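Side-chain contacts in tRNA(Phe) 7-((3-amino-3-carboxypropyl)-4-demethylwyosine(37)-N(4))-methyltransferase 1 (Pyrococcus horikoshii, PDB 2IT2), which probably methylates the N-4 position of a wyosine precursor at position 37 of tRNA(Phe), with S-adenosyl-L-methionine as methyl donor: residues B[49-54]-B[140-145]; B[116-121]-B[133-138]; B[33-38]-B[106-111]; B[101-106]-B[182-187]; B[20-25]-B[29-34]. All blocks are in the same frame, centred on the assembly; numbering follows the deposited sequence.

Contact 1. Residues B[49-54]-B[140-145]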
# COMPACT_ATOMS: atom_id res chain seq x y z
N PHE B 49 9.38 9.27 -17.76
CA PHE B 49 10.06 8.05 -18.23
C PHE B 49 9.67 6.94 -17.27
O PHE B 49 9.27 7.22 -16.14
CB PHE B 49 11.59 8.20 -18.33
CG PHE B 49 12.28 8.51 -17.02
CD1 PHE B 49 12.59 7.49 -16.12
CD2 PHE B 49 12.67 9.82 -16.71
CE1 PHE B 49 13.27 7.76 -14.93
CE2 PHE B 49 13.35 10.10 -15.51
CZ PHE B 49 13.66 9.07 -14.62
N THR B 50 9.77 5.69 -17.70
CA THR B 50 9.41 4.59 -16.82
C THR B 50 10.60 3.79 -16.34
O THR B 50 11.63 3.70 -17.02
CB THR B 50 8.41 3.61 -17.49
OG1 THR B 50 9.04 2.98 -18.61
CG2 THR B 50 7.16 4.34 -17.96
N THR B 51 10.48 3.24 -15.14
CA THR B 51 11.52 2.40 -14.57
C THR B 51 10.80 1.09 -14.24
O THR B 51 9.63 0.95 -14.57
CB THR B 51 12.16 3.06 -13.30
OG1 THR B 51 11.16 3.22 -12.29
CG2 THR B 51 12.75 4.43 -13.64
N SER B 52 11.48 0.13 -13.62
CA SER B 52 10.84 -1.16 -13.31
C SER B 52 9.35 -1.11 -12.92
O SER B 52 8.99 -0.42 -11.98
CB SER B 52 11.63 -1.86 -12.20
OG SER B 52 11.77 -1.02 -11.07
N SER B 53 8.51 -1.86 -13.64
CA SER B 53 7.06 -1.91 -13.38
C SER B 53 6.46 -3.33 -13.59
O SER B 53 7.15 -4.22 -14.08
CB SER B 53 6.33 -0.91 -14.29
OG SER B 53 6.86 0.40 -14.14
N CYS B 54 5.19 -3.51 -13.22
CA CYS B 54 4.49 -4.81 -13.37
C CYS B 54 2.97 -4.63 -13.53
O CYS B 54 2.42 -3.63 -13.06
CB CYS B 54 4.81 -5.70 -12.17
SG CYS B 54 4.46 -4.98 -10.55
N ASN B 140 18.63 13.37 -5.80
CA ASN B 140 19.34 14.27 -6.68
C ASN B 140 19.38 13.71 -8.10
O ASN B 140 19.68 14.44 -9.04
CB ASN B 140 20.76 14.51 -6.17
CG ASN B 140 20.79 15.24 -4.84
OD1 ASN B 140 19.92 16.08 -4.55
ND2 ASN B 140 21.80 14.95 -4.03
N LYS B 141 19.06 12.43 -8.25
CA LYS B 141 19.06 11.80 -9.57
C LYS B 141 17.69 11.84 -10.25
O LYS B 141 17.60 12.05 -11.45
CB LYS B 141 19.55 10.35 -9.48
CG LYS B 141 21.01 10.24 -9.06
CD LYS B 141 21.48 8.79 -9.03
CE LYS B 141 22.93 8.69 -8.58
NZ LYS B 141 23.40 7.29 -8.62
N LYS B 142 16.63 11.66 -9.47
CA LYS B 142 15.29 11.65 -10.05
C LYS B 142 14.18 11.74 -9.02
O LYS B 142 14.41 11.64 -7.81
CB LYS B 142 15.11 10.36 -10.89
CG LYS B 142 15.41 9.06 -10.15
CD LYS B 142 15.54 7.88 -11.11
CE LYS B 142 15.98 6.62 -10.38
NZ LYS B 142 16.30 5.50 -11.31
N LEU B 143 12.97 11.98 -9.51
CA LEU B 143 11.77 12.04 -8.68
C LEU B 143 10.89 10.91 -9.22
O LEU B 143 10.52 10.93 -10.39
CB LEU B 143 11.04 13.38 -8.85
CG LEU B 143 9.77 13.59 -8.01
CD1 LEU B 143 9.44 15.07 -8.04
CD2 LEU B 143 8.59 12.79 -8.51
N ILE B 144 10.56 9.94 -8.37
CA ILE B 144 9.75 8.81 -8.80
C ILE B 144 8.33 8.89 -8.27
O ILE B 144 8.11 9.15 -7.08
CB ILE B 144 10.36 7.44 -8.34
CG1 ILE B 144 11.75 7.24 -8.96
CG2 ILE B 144 9.43 6.27 -8.72
CD1 ILE B 144 11.77 7.20 -10.47
N VAL B 145 7.39 8.71 -9.19
CA VAL B 145 5.97 8.66 -8.89
C VAL B 145 5.63 7.16 -8.93
O VAL B 145 6.09 6.44 -9.82
CB VAL B 145 5.15 9.36 -9.98
CG1 VAL B 145 3.69 8.96 -9.87
CG2 VAL B 145 5.29 10.87 -9.83
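Thr-51, which meets Lys-142 and Ile-144 through its methyl group, is tied through its backbone O to Ser-53 OG at 2.9 Å. The hydroxyl of Ser-53 is gripped twice, since OG also bonds to the backbone N of His-109. The donor lies 20° from the carbonyl plane of Thr-51. This brace sits where the chain turns a corner at Ser-52.

Across the contact the touching is done by carbon. The Phe-49 ring comes edge-on to Lys-142, with CZ 4.2 Å from CD near the ring plane. A chi1 of 61° sets the Phe-49 ring between its own backbone N and carbonyl carbon. The lysine chain is extended beyond CG and crosses the phenylalanine at about a right angle. Its NZ passes 4.4 Å from Thr-51 CG2. Ile-144 CD1 also reaches Thr-51 CG2, at 4.3 Å. That methyl also lies at the edge of the Phe-49 ring, in its plane.

Strands 48-63 and 143-148 each pair with strand 98-112, so these side chains meet over the strand that separates them. Helix 11-27 lies against the same phenylalanine, with Phe-11, Ala-14 and Ala-18.

No hydrogen bond joins the two segments. The methylenes of Lys-142 serve as an apolar arm along the ring edge; the lysine itself is partly exposed, while Phe-49 and Ile-144 are buried.

Contact 2. Residues B[116-121]-B[133-138]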
# COMPACT_ATOMS: atom_id res chain seq x y z
N GLU B 116 5.82 19.72 -10.34
CA GLU B 116 4.50 19.95 -10.91
C GLU B 116 4.08 18.80 -11.84
O GLU B 116 2.91 18.41 -11.84
CB GLU B 116 4.48 21.26 -11.69
CG GLU B 116 3.10 21.62 -12.19
CD GLU B 116 3.11 22.93 -12.94
OE1 GLU B 116 3.57 23.93 -12.34
OE2 GLU B 116 2.67 22.97 -14.11
N ASP B 117 5.02 18.29 -12.64
CA ASP B 117 4.71 17.19 -13.56
C ASP B 117 4.32 15.97 -12.75
O ASP B 117 3.39 15.26 -13.10
CB ASP B 117 5.90 16.86 -14.47
CG ASP B 117 6.23 17.97 -15.44
OD1 ASP B 117 5.28 18.55 -16.01
OD2 ASP B 117 7.43 18.25 -15.64
N ALA B 118 5.05 15.73 -11.66
CA ALA B 118 4.75 14.58 -10.82
C ALA B 118 3.35 14.66 -10.23
O ALA B 118 2.59 13.69 -10.27
CB ALA B 118 5.77 14.47 -9.72
N VAL B 119 2.99 15.81 -9.67
CA VAL B 119 1.66 15.95 -9.08
C VAL B 119 0.55 15.81 -10.13
O VAL B 119 -0.52 15.26 -9.84
CB VAL B 119 1.53 17.30 -8.37
CG1 VAL B 119 0.11 17.50 -7.85
CG2 VAL B 119 2.52 17.36 -7.24
N LYS B 120 0.79 16.31 -11.34
CA LYS B 120 -0.20 16.17 -12.39
C LYS B 120 -0.45 14.69 -12.69
O LYS B 120 -1.58 14.28 -12.88
CB LYS B 120 0.27 16.85 -13.67
CG LYS B 120 0.18 18.35 -13.62
CD LYS B 120 0.75 18.96 -14.89
CE LYS B 120 0.05 18.42 -16.14
NZ LYS B 120 -1.42 18.68 -16.14
N LEU B 121 0.63 13.90 -12.74
CA LEU B 121 0.50 12.47 -13.04
C LEU B 121 -0.19 11.72 -11.90
O LEU B 121 -1.01 10.84 -12.15
CB LEU B 121 1.89 11.86 -13.29
CG LEU B 121 1.98 10.33 -13.43
CD1 LEU B 121 1.11 9.85 -14.58
CD2 LEU B 121 3.43 9.90 -13.68
N SER B 133 -1.60 6.11 -5.54
CA SER B 133 -0.54 6.74 -6.31
C SER B 133 0.02 7.93 -5.54
O SER B 133 -0.73 8.65 -4.87
CB SER B 133 -1.07 7.17 -7.68
OG SER B 133 -1.54 6.04 -8.42
N ASN B 134 1.32 8.15 -5.65
CA ASN B 134 1.94 9.24 -4.90
C ASN B 134 3.38 9.49 -5.34
O ASN B 134 3.84 8.91 -6.31
CB ASN B 134 1.91 8.90 -3.41
CG ASN B 134 2.38 7.49 -3.13
OD1 ASN B 134 3.48 7.09 -3.52
ND2 ASN B 134 1.54 6.71 -2.45
N ILE B 135 4.09 10.37 -4.64
CA ILE B 135 5.49 10.60 -4.96
C ILE B 135 6.26 9.75 -3.97
O ILE B 135 6.29 10.03 -2.78
CB ILE B 135 5.87 12.07 -4.81
CG1 ILE B 135 5.15 12.88 -5.90
CG2 ILE B 135 7.39 12.22 -4.87
CD1 ILE B 135 5.25 14.39 -5.74
N LYS B 136 6.88 8.68 -4.48
CA LYS B 136 7.62 7.71 -3.68
C LYS B 136 8.96 8.23 -3.20
O LYS B 136 9.34 8.03 -2.05
CB LYS B 136 7.84 6.43 -4.52
CG LYS B 136 8.66 5.31 -3.85
CD LYS B 136 9.03 4.21 -4.85
CE LYS B 136 9.82 3.10 -4.20
NZ LYS B 136 9.08 2.44 -3.09
N SER B 137 9.67 8.92 -4.07
CA SER B 137 10.98 9.40 -3.70
C SER B 137 11.46 10.61 -4.48
O SER B 137 11.08 10.84 -5.62
CB SER B 137 11.98 8.24 -3.86
OG SER B 137 11.94 7.70 -5.17
N ILE B 138 12.31 11.40 -3.83
CA ILE B 138 12.88 12.56 -4.48
C ILE B 138 14.35 12.58 -4.09
O ILE B 138 14.67 12.73 -2.91
CB ILE B 138 12.25 13.86 -4.00
CG1 ILE B 138 10.73 13.81 -4.20
CG2 ILE B 138 12.83 15.02 -4.79
CD1 ILE B 138 10.03 15.10 -3.79
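Ala-118 is the first residue of helix segment 116-121 to touch strand 134-138. Its CB points at Ile-135 and lies 4.0 Å from CD1 of that side chain. CG1 of Ile-135 follows at 4.2 Å, so the methyl rests alongside the end of the isoleucine chain. Ile-135 holds CG1 beside its backbone N (chi1 -68°), and chi2 near 171° then stretches CD1 out to the helix.

Val-119 comes next. It sets off away from the strand at CB, yet CG2 still comes within 4.3 Å of Ile-135 CD1. The same terminal methyl thus meets two successive residues of one helical turn. Leu-121 turns instead to Val-110 of strand 98-112. Two backbone bonds keep the turn regular, Lys-120 N to Glu-116 O and Leu-121 N to Asp-117 O.

Ile-135 stands just before a classic beta bulge, in which Lys-136 and Ser-137 both face Ile-144. Ile-135 also packs on Ile-135 of the second subunit and makes backbone hydrogen bonds to that chain. Val-119 packs on Ser-137 of the second subunit. Helix 115-127 therefore lies over strand 134-138 beside the subunit interface, while Ala-118 also touches Leu-143 and Val-145 of strand 143-148 and Ala-112 of strand 98-112.

Contact 3. Residues B[33-38]-B[106-111]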
# COMPACT_ATOMS: atom_id res chain seq x y z
N GLU B 33 3.90 -8.27 -20.98
CA GLU B 33 3.32 -7.80 -22.24
C GLU B 33 2.05 -6.97 -22.12
O GLU B 33 1.80 -6.09 -22.94
CB GLU B 33 3.05 -8.98 -23.17
CG GLU B 33 2.13 -10.02 -22.58
CD GLU B 33 2.89 -11.19 -22.00
OE1 GLU B 33 3.81 -10.95 -21.20
OE2 GLU B 33 2.57 -12.34 -22.35
N ASP B 34 1.25 -7.26 -21.11
CA ASP B 34 -0.01 -6.55 -20.88
C ASP B 34 0.15 -5.03 -20.85
O ASP B 34 -0.69 -4.31 -21.39
CB ASP B 34 -0.62 -7.00 -19.55
CG ASP B 34 -2.04 -6.50 -19.35
OD1 ASP B 34 -2.28 -5.27 -19.38
OD2 ASP B 34 -2.94 -7.35 -19.17
N ILE B 35 1.23 -4.55 -20.23
CA ILE B 35 1.45 -3.11 -20.10
C ILE B 35 2.52 -2.53 -21.01
O ILE B 35 2.90 -1.37 -20.84
CB ILE B 35 1.80 -2.73 -18.66
CG1 ILE B 35 3.07 -3.47 -18.21
CG2 ILE B 35 0.62 -3.03 -17.76
CD1 ILE B 35 3.53 -3.11 -16.81
N ILE B 36 3.00 -3.30 -21.97
CA ILE B 36 4.00 -2.76 -22.87
C ILE B 36 3.47 -1.51 -23.58
O ILE B 36 4.18 -0.50 -23.67
CB ILE B 36 4.45 -3.83 -23.89
CG1 ILE B 36 5.27 -4.88 -23.15
CG2 ILE B 36 5.29 -3.21 -25.00
CD1 ILE B 36 5.76 -6.00 -24.03
N PRO B 37 2.23 -1.54 -24.08
CA PRO B 37 1.71 -0.34 -24.76
C PRO B 37 1.70 0.89 -23.84
O PRO B 37 2.04 1.99 -24.27
CB PRO B 37 0.30 -0.76 -25.16
CG PRO B 37 0.47 -2.23 -25.42
CD PRO B 37 1.31 -2.67 -24.25
N LEU B 38 1.31 0.69 -22.58
CA LEU B 38 1.25 1.77 -21.60
C LEU B 38 2.64 2.32 -21.32
O LEU B 38 2.82 3.53 -21.24
CB LEU B 38 0.61 1.27 -20.29
CG LEU B 38 0.62 2.20 -19.08
CD1 LEU B 38 -0.11 3.50 -19.38
CD2 LEU B 38 -0.02 1.47 -17.91
N PRO B 106 -1.06 -3.87 -9.86
CA PRO B 106 0.07 -3.57 -10.74
C PRO B 106 0.79 -2.40 -10.04
O PRO B 106 0.17 -1.67 -9.25
CB PRO B 106 -0.59 -3.11 -12.04
CG PRO B 106 -1.91 -3.79 -12.04
CD PRO B 106 -2.34 -3.74 -10.58
N ILE B 107 2.08 -2.25 -10.32
CA ILE B 107 2.86 -1.16 -9.76
C ILE B 107 3.70 -0.55 -10.88
O ILE B 107 4.46 -1.25 -11.55
CB ILE B 107 3.83 -1.63 -8.66
CG1 ILE B 107 3.06 -2.27 -7.50
CG2 ILE B 107 4.66 -0.44 -8.17
CD1 ILE B 107 3.94 -2.79 -6.39
N LEU B 108 3.55 0.75 -11.09
CA LEU B 108 4.32 1.43 -12.13
C LEU B 108 5.18 2.49 -11.44
O LEU B 108 4.72 3.19 -10.52
CB LEU B 108 3.38 2.09 -13.16
CG LEU B 108 2.20 1.29 -13.74
CD1 LEU B 108 1.35 2.20 -14.62
CD2 LEU B 108 2.71 0.09 -14.55
N HIS B 109 6.44 2.59 -11.85
CA HIS B 109 7.34 3.59 -11.31
C HIS B 109 7.64 4.53 -12.46
O HIS B 109 8.08 4.08 -13.53
CB HIS B 109 8.60 2.94 -10.74
CG HIS B 109 8.38 2.27 -9.42
ND1 HIS B 109 9.34 1.51 -8.80
CD2 HIS B 109 7.31 2.28 -8.59
CE1 HIS B 109 8.88 1.08 -7.64
NE2 HIS B 109 7.65 1.53 -7.48
N VAL B 110 7.38 5.82 -12.26
CA VAL B 110 7.58 6.81 -13.31
C VAL B 110 8.41 8.02 -12.86
O VAL B 110 8.12 8.66 -11.86
CB VAL B 110 6.22 7.31 -13.85
CG1 VAL B 110 6.44 8.25 -15.01
CG2 VAL B 110 5.33 6.15 -14.30
N GLY B 111 9.46 8.34 -13.62
CA GLY B 111 10.27 9.50 -13.27
C GLY B 111 9.62 10.74 -13.87
O GLY B 111 9.02 10.66 -14.93
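Leu-108 places CG beside its backbone N, with chi1 -47°, and spreads its two methyls toward Ile-35 and Leu-38. Ile-35 answers with CG1 set between its backbone N and carbonyl carbon, at chi1 60°, and with its chain extended to CD1. Leu-38 swings CG beside its own carbonyl carbon, opposite the backbone N (172°).

Each branch of Leu-108 has its own mate. CD2 lies 4.0 Å from Ile-35 CD1, and these two side chains slide past each other in opposite directions. CD1 meets CD2 of Leu-38 at 3.6 Å, the shorter of the two contacts. There the two leucines cross obliquely.

Ile-35 stands at the N-cap position of helix 36-43 and Leu-38 lies within the helix. The start of this helix is thus pressed onto strand 98-112 by residues three apart in sequence. Leu-188 of helix 167-194 touches both Ile-35 and Leu-38, and Ile-147 of strand 143-148 lies beside Leu-108. The charged groups keep to other partners: Asp-34 forms a salt bridge with Lys-185, and Glu-33 one with Arg-80.

All three touching side chains are buried and end in methyl groups. The two segments share no hydrogen bond, so shape and the exclusion of water hold them together.

Contact 4. Residues B[101-106]-B[182-187]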
# COMPACT_ATOMS: atom_id res chain seq x y z
N PHE B 101 -2.40 -17.61 -0.78
CA PHE B 101 -2.91 -17.29 -2.10
C PHE B 101 -2.92 -15.76 -2.05
O PHE B 101 -3.60 -15.17 -1.20
CB PHE B 101 -4.33 -17.86 -2.30
CG PHE B 101 -4.91 -17.55 -3.66
CD1 PHE B 101 -5.50 -16.31 -3.91
CD2 PHE B 101 -4.87 -18.50 -4.68
CE1 PHE B 101 -6.01 -16.01 -5.16
CE2 PHE B 101 -5.38 -18.20 -5.94
CZ PHE B 101 -5.96 -16.96 -6.18
N LEU B 102 -2.17 -15.12 -2.93
CA LEU B 102 -2.07 -13.66 -2.92
C LEU B 102 -2.49 -13.02 -4.24
O LEU B 102 -2.28 -13.58 -5.32
CB LEU B 102 -0.62 -13.22 -2.63
CG LEU B 102 0.10 -13.84 -1.42
CD1 LEU B 102 1.56 -13.40 -1.40
CD2 LEU B 102 -0.60 -13.44 -0.14
N VAL B 103 -3.10 -11.84 -4.12
CA VAL B 103 -3.45 -11.04 -5.28
C VAL B 103 -2.84 -9.66 -5.00
O VAL B 103 -3.07 -9.08 -3.93
CB VAL B 103 -4.97 -10.88 -5.48
CG1 VAL B 103 -5.24 -9.94 -6.64
CG2 VAL B 103 -5.58 -12.22 -5.77
N ARG B 104 -2.05 -9.16 -5.95
CA ARG B 104 -1.39 -7.86 -5.80
C ARG B 104 -1.62 -6.96 -7.01
O ARG B 104 -1.62 -7.42 -8.15
CB ARG B 104 0.11 -8.03 -5.58
CG ARG B 104 0.45 -8.70 -4.27
CD ARG B 104 0.11 -7.80 -3.09
NE ARG B 104 0.52 -8.39 -1.81
CZ ARG B 104 -0.23 -9.24 -1.11
NH1 ARG B 104 -1.42 -9.60 -1.55
NH2 ARG B 104 0.23 -9.73 0.04
N SER B 105 -1.78 -5.67 -6.73
CA SER B 105 -2.02 -4.65 -7.76
C SER B 105 -0.82 -4.38 -8.64
O SER B 105 0.32 -4.64 -8.25
CB SER B 105 -2.43 -3.34 -7.08
OG SER B 105 -2.21 -2.23 -7.95
N PRO B 106 -1.06 -3.87 -9.86
CA PRO B 106 0.07 -3.57 -10.74
C PRO B 106 0.79 -2.40 -10.04
O PRO B 106 0.17 -1.67 -9.25
CB PRO B 106 -0.59 -3.11 -12.04
CG PRO B 106 -1.91 -3.79 -12.04
CD PRO B 106 -2.34 -3.74 -10.58
N ARG B 182 -9.21 -8.65 -13.37
CA ARG B 182 -9.92 -8.03 -14.48
C ARG B 182 -9.97 -6.52 -14.26
O ARG B 182 -9.79 -5.75 -15.20
CB ARG B 182 -11.33 -8.59 -14.59
CG ARG B 182 -12.05 -8.15 -15.86
CD ARG B 182 -13.54 -8.46 -15.80
NE ARG B 182 -13.81 -9.89 -15.79
CZ ARG B 182 -14.99 -10.42 -16.08
NH1 ARG B 182 -16.01 -9.63 -16.40
NH2 ARG B 182 -15.17 -11.73 -16.06
N ARG B 183 -10.20 -6.11 -13.02
CA ARG B 183 -10.25 -4.68 -12.68
C ARG B 183 -8.89 -4.02 -12.90
O ARG B 183 -8.82 -2.90 -13.40
CB ARG B 183 -10.70 -4.49 -11.23
CG ARG B 183 -12.15 -4.85 -10.98
CD ARG B 183 -12.49 -4.73 -9.50
NE ARG B 183 -12.27 -3.37 -8.99
CZ ARG B 183 -12.44 -3.01 -7.72
NH1 ARG B 183 -12.84 -3.91 -6.82
NH2 ARG B 183 -12.22 -1.76 -7.35
N PHE B 184 -7.82 -4.70 -12.53
CA PHE B 184 -6.48 -4.15 -12.73
C PHE B 184 -6.24 -3.89 -14.21
O PHE B 184 -5.75 -2.83 -14.60
CB PHE B 184 -5.40 -5.11 -12.23
CG PHE B 184 -5.43 -5.37 -10.75
CD1 PHE B 184 -5.79 -4.37 -9.86
CD2 PHE B 184 -5.04 -6.61 -10.24
CE1 PHE B 184 -5.75 -4.59 -8.48
CE2 PHE B 184 -5.00 -6.84 -8.87
CZ PHE B 184 -5.36 -5.83 -7.99
N LYS B 185 -6.58 -4.87 -15.04
CA LYS B 185 -6.37 -4.75 -16.48
C LYS B 185 -7.19 -3.62 -17.09
O LYS B 185 -6.74 -2.94 -18.00
CB LYS B 185 -6.71 -6.05 -17.19
CG LYS B 185 -5.97 -7.27 -16.68
CD LYS B 185 -4.47 -7.07 -16.68
CE LYS B 185 -3.74 -8.34 -16.30
NZ LYS B 185 -2.26 -8.17 -16.30
N GLU B 186 -8.41 -3.44 -16.57
CA GLU B 186 -9.30 -2.39 -17.05
C GLU B 186 -8.72 -1.03 -16.70
O GLU B 186 -8.74 -0.12 -17.53
CB GLU B 186 -10.67 -2.51 -16.40
CG GLU B 186 -11.46 -3.73 -16.78
CD GLU B 186 -12.52 -4.05 -15.75
OE1 GLU B 186 -13.16 -3.10 -15.25
OE2 GLU B 186 -12.72 -5.24 -15.43
N LYS B 187 -8.23 -0.89 -15.47
CA LYS B 187 -7.65 0.37 -15.01
C LYS B 187 -6.37 0.72 -15.79
O LYS B 187 -6.11 1.90 -16.06
CB LYS B 187 -7.35 0.29 -13.51
CG LYS B 187 -8.61 0.25 -12.66
CD LYS B 187 -8.30 0.22 -11.18
CE LYS B 187 -9.59 0.29 -10.38
NZ LYS B 187 -9.30 0.27 -8.92
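Phe-184 carries this part of the packing of helix 167-194 on the antiparallel sheet, against strand 98-112. With chi1 at -65°, its ring stands beside the backbone N and reaches across to Ser-105 and Pro-106. Both residues lie over one face in CH-pi contacts. Pro-106 CD is 3.8 Å from the centroid of the Phe-184 ring, 24° off the normal. Ser-105 CA sits 3.9 Å from that centroid. CG of the proline adds a touch to Phe-184 CB at 3.7 Å. Val-103 comes to the edge, with CG1 3.8 Å from Phe-184 CE2. With an alanine in place of Phe-184, Ser-105 and Pro-106 would probably lose the face they rest on, and a gap would open beside Val-103.

Lys-185 NZ is bonded to the backbone O of His-79 and of Ser-55. Lys-187, one turn beyond Arg-183, sends NZ to Gly-129 O and Ser-149 OG.

On the strand, Arg-104, whose CB points away from the helix, forms a salt bridge with Asp-154 through NH2. Ser-105 OG, opposite its backbone N (chi1 159°), gives a hydrogen bond to Pro-106 O at 2.8 Å and is also bonded to Ser-149 N.

Contact 5. Residues B[20-25]-B[29-34]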
# COMPACT_ATOMS: atom_id res chain seq x y z
N MSE B 20 17.21 2.96 -22.22
CA MSE B 20 18.14 1.89 -22.57
C MSE B 20 17.76 0.61 -21.82
O MSE B 20 17.76 -0.49 -22.39
CB MSE B 20 19.58 2.32 -22.24
CG MSE B 20 20.01 3.63 -22.87
SE MSE B 20 21.92 3.86 -22.70
CE MSE B 20 22.05 3.92 -20.77
N SER B 21 17.42 0.75 -20.54
CA SER B 21 17.04 -0.39 -19.71
C SER B 21 15.74 -1.03 -20.23
O SER B 21 15.62 -2.25 -20.32
CB SER B 21 16.90 0.07 -18.24
OG SER B 21 18.14 0.54 -17.74
N LEU B 22 14.78 -0.20 -20.61
CA LEU B 22 13.52 -0.72 -21.12
C LEU B 22 13.71 -1.43 -22.47
O LEU B 22 13.14 -2.50 -22.71
CB LEU B 22 12.52 0.43 -21.25
CG LEU B 22 11.15 0.06 -21.79
CD1 LEU B 22 10.54 -1.05 -20.92
CD2 LEU B 22 10.25 1.29 -21.83
N GLU B 23 14.52 -0.84 -23.34
CA GLU B 23 14.80 -1.40 -24.65
C GLU B 23 15.32 -2.84 -24.54
O GLU B 23 14.87 -3.74 -25.26
CB GLU B 23 15.84 -0.52 -25.36
CG GLU B 23 16.29 -1.06 -26.70
CD GLU B 23 17.50 -0.32 -27.28
OE1 GLU B 23 17.41 0.87 -27.63
OE2 GLU B 23 18.58 -0.95 -27.38
N ILE B 24 16.26 -3.05 -23.63
CA ILE B 24 16.83 -4.37 -23.44
C ILE B 24 15.83 -5.33 -22.82
O ILE B 24 15.70 -6.49 -23.23
CB ILE B 24 18.12 -4.29 -22.57
CG1 ILE B 24 18.82 -5.64 -22.58
CG2 ILE B 24 17.80 -3.89 -21.14
CD1 ILE B 24 19.19 -6.10 -23.97
N ALA B 25 15.09 -4.84 -21.83
CA ALA B 25 14.09 -5.65 -21.15
C ALA B 25 13.05 -6.17 -22.15
O ALA B 25 12.62 -7.33 -22.10
CB ALA B 25 13.42 -4.81 -20.04
N GLY B 29 12.38 -10.06 -23.56
CA GLY B 29 11.10 -10.62 -23.18
C GLY B 29 10.87 -10.69 -21.68
O GLY B 29 10.26 -11.64 -21.20
N GLU B 30 11.35 -9.68 -20.93
CA GLU B 30 11.21 -9.63 -19.47
C GLU B 30 10.10 -8.70 -18.98
O GLU B 30 9.84 -8.63 -17.78
CB GLU B 30 12.54 -9.18 -18.84
CG GLU B 30 13.71 -10.10 -19.15
CD GLU B 30 15.05 -9.49 -18.78
OE1 GLU B 30 15.11 -8.25 -18.60
OE2 GLU B 30 16.05 -10.23 -18.69
N VAL B 31 9.45 -7.99 -19.89
CA VAL B 31 8.38 -7.07 -19.49
C VAL B 31 7.00 -7.72 -19.63
O VAL B 31 6.73 -8.41 -20.61
CB VAL B 31 8.42 -5.79 -20.35
CG1 VAL B 31 7.37 -4.79 -19.85
CG2 VAL B 31 9.81 -5.17 -20.28
N ASP B 32 6.13 -7.50 -18.65
CA ASP B 32 4.78 -8.05 -18.72
C ASP B 32 4.13 -7.44 -19.96
O ASP B 32 3.85 -6.25 -20.01
CB ASP B 32 3.98 -7.68 -17.46
CG ASP B 32 4.61 -8.22 -16.19
OD1 ASP B 32 4.96 -9.42 -16.17
OD2 ASP B 32 4.76 -7.45 -15.21
N GLU B 33 3.90 -8.27 -20.98
CA GLU B 33 3.32 -7.80 -22.24
C GLU B 33 2.05 -6.97 -22.12
O GLU B 33 1.80 -6.09 -22.94
CB GLU B 33 3.05 -8.98 -23.17
CG GLU B 33 2.13 -10.02 -22.58
CD GLU B 33 2.89 -11.19 -22.00
OE1 GLU B 33 3.81 -10.95 -21.20
OE2 GLU B 33 2.57 -12.34 -22.35
N ASP B 34 1.25 -7.26 -21.11
CA ASP B 34 -0.01 -6.55 -20.88
C ASP B 34 0.15 -5.03 -20.85
O ASP B 34 -0.69 -4.31 -21.39
CB ASP B 34 -0.62 -7.00 -19.55
CG ASP B 34 -2.04 -6.50 -19.35
OD1 ASP B 34 -2.28 -5.27 -19.38
OD2 ASP B 34 -2.94 -7.35 -19.17
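One backbone hydrogen bond ties the two segments: Glu-30 N donates a hydrogen bond to Ala-25 O at 2.9 Å. It is nearly straight, with an N-H...O angle of 172°. The donor is tilted 19° from the carbonyl plane.

The charged group of Glu-30 is used elsewhere. Its chain is extended beyond CG, and OE2 forms a salt bridge with Lys-28. The other oxygen, OE1, merely rests against the helix, 3.8 Å from Ala-25 CA. Glu-30 CB also packs against Ala-25 O, at 3.7 Å.

The apolar part centres on Val-31. Its CG2 meets Ala-25 CB at 3.6 Å. This branch lies beside the backbone N of Val-31, since chi1 of -176° turns the other one, CG1, to the opposite side. Leu-22, one turn earlier in the helix, adds CD1 at 4.2 Å from the same Val-31 CG2. Val-31 further touches Ile-36 and Leu-39 of helix 36-43, and Leu-22 touches Thr-50 of strand 48-63. The valine thus joins the end of one helix to the next.

Gly-29 sits at the turn. It is the first residue to leave helical angles after helix 11-27, and its phi of 67° is readily taken by a residue without a side chain. With Gly-29 at positive phi and Glu-30 N bonded back to Ala-25 O, five residues earlier, helix 11-27 ends in a Schellman motif.

In the fold
Contacts 2, 3 and 4 are buried, contact 1 is partly so, and contact 5 lies at the surface. Contacts 3 and 4 share Pro-106 and use strand 98-112, against which helices 36-43 and 167-194 pack. The Asp-34 to Lys-185 salt bridge links them. Contact 1 spans that strand from its two neighbours, and its strand 143-148 pairs with strand 134-138 of contact 2, next to the second subunit. Contacts 2 and 3 rely on aliphatic groups alone, contact 4 adds an aromatic face, and contact 1 sets a lysine chain against a ring edge. Contact 5 alone has a hydrogen bond between its segments, as suits a helix end near solvent.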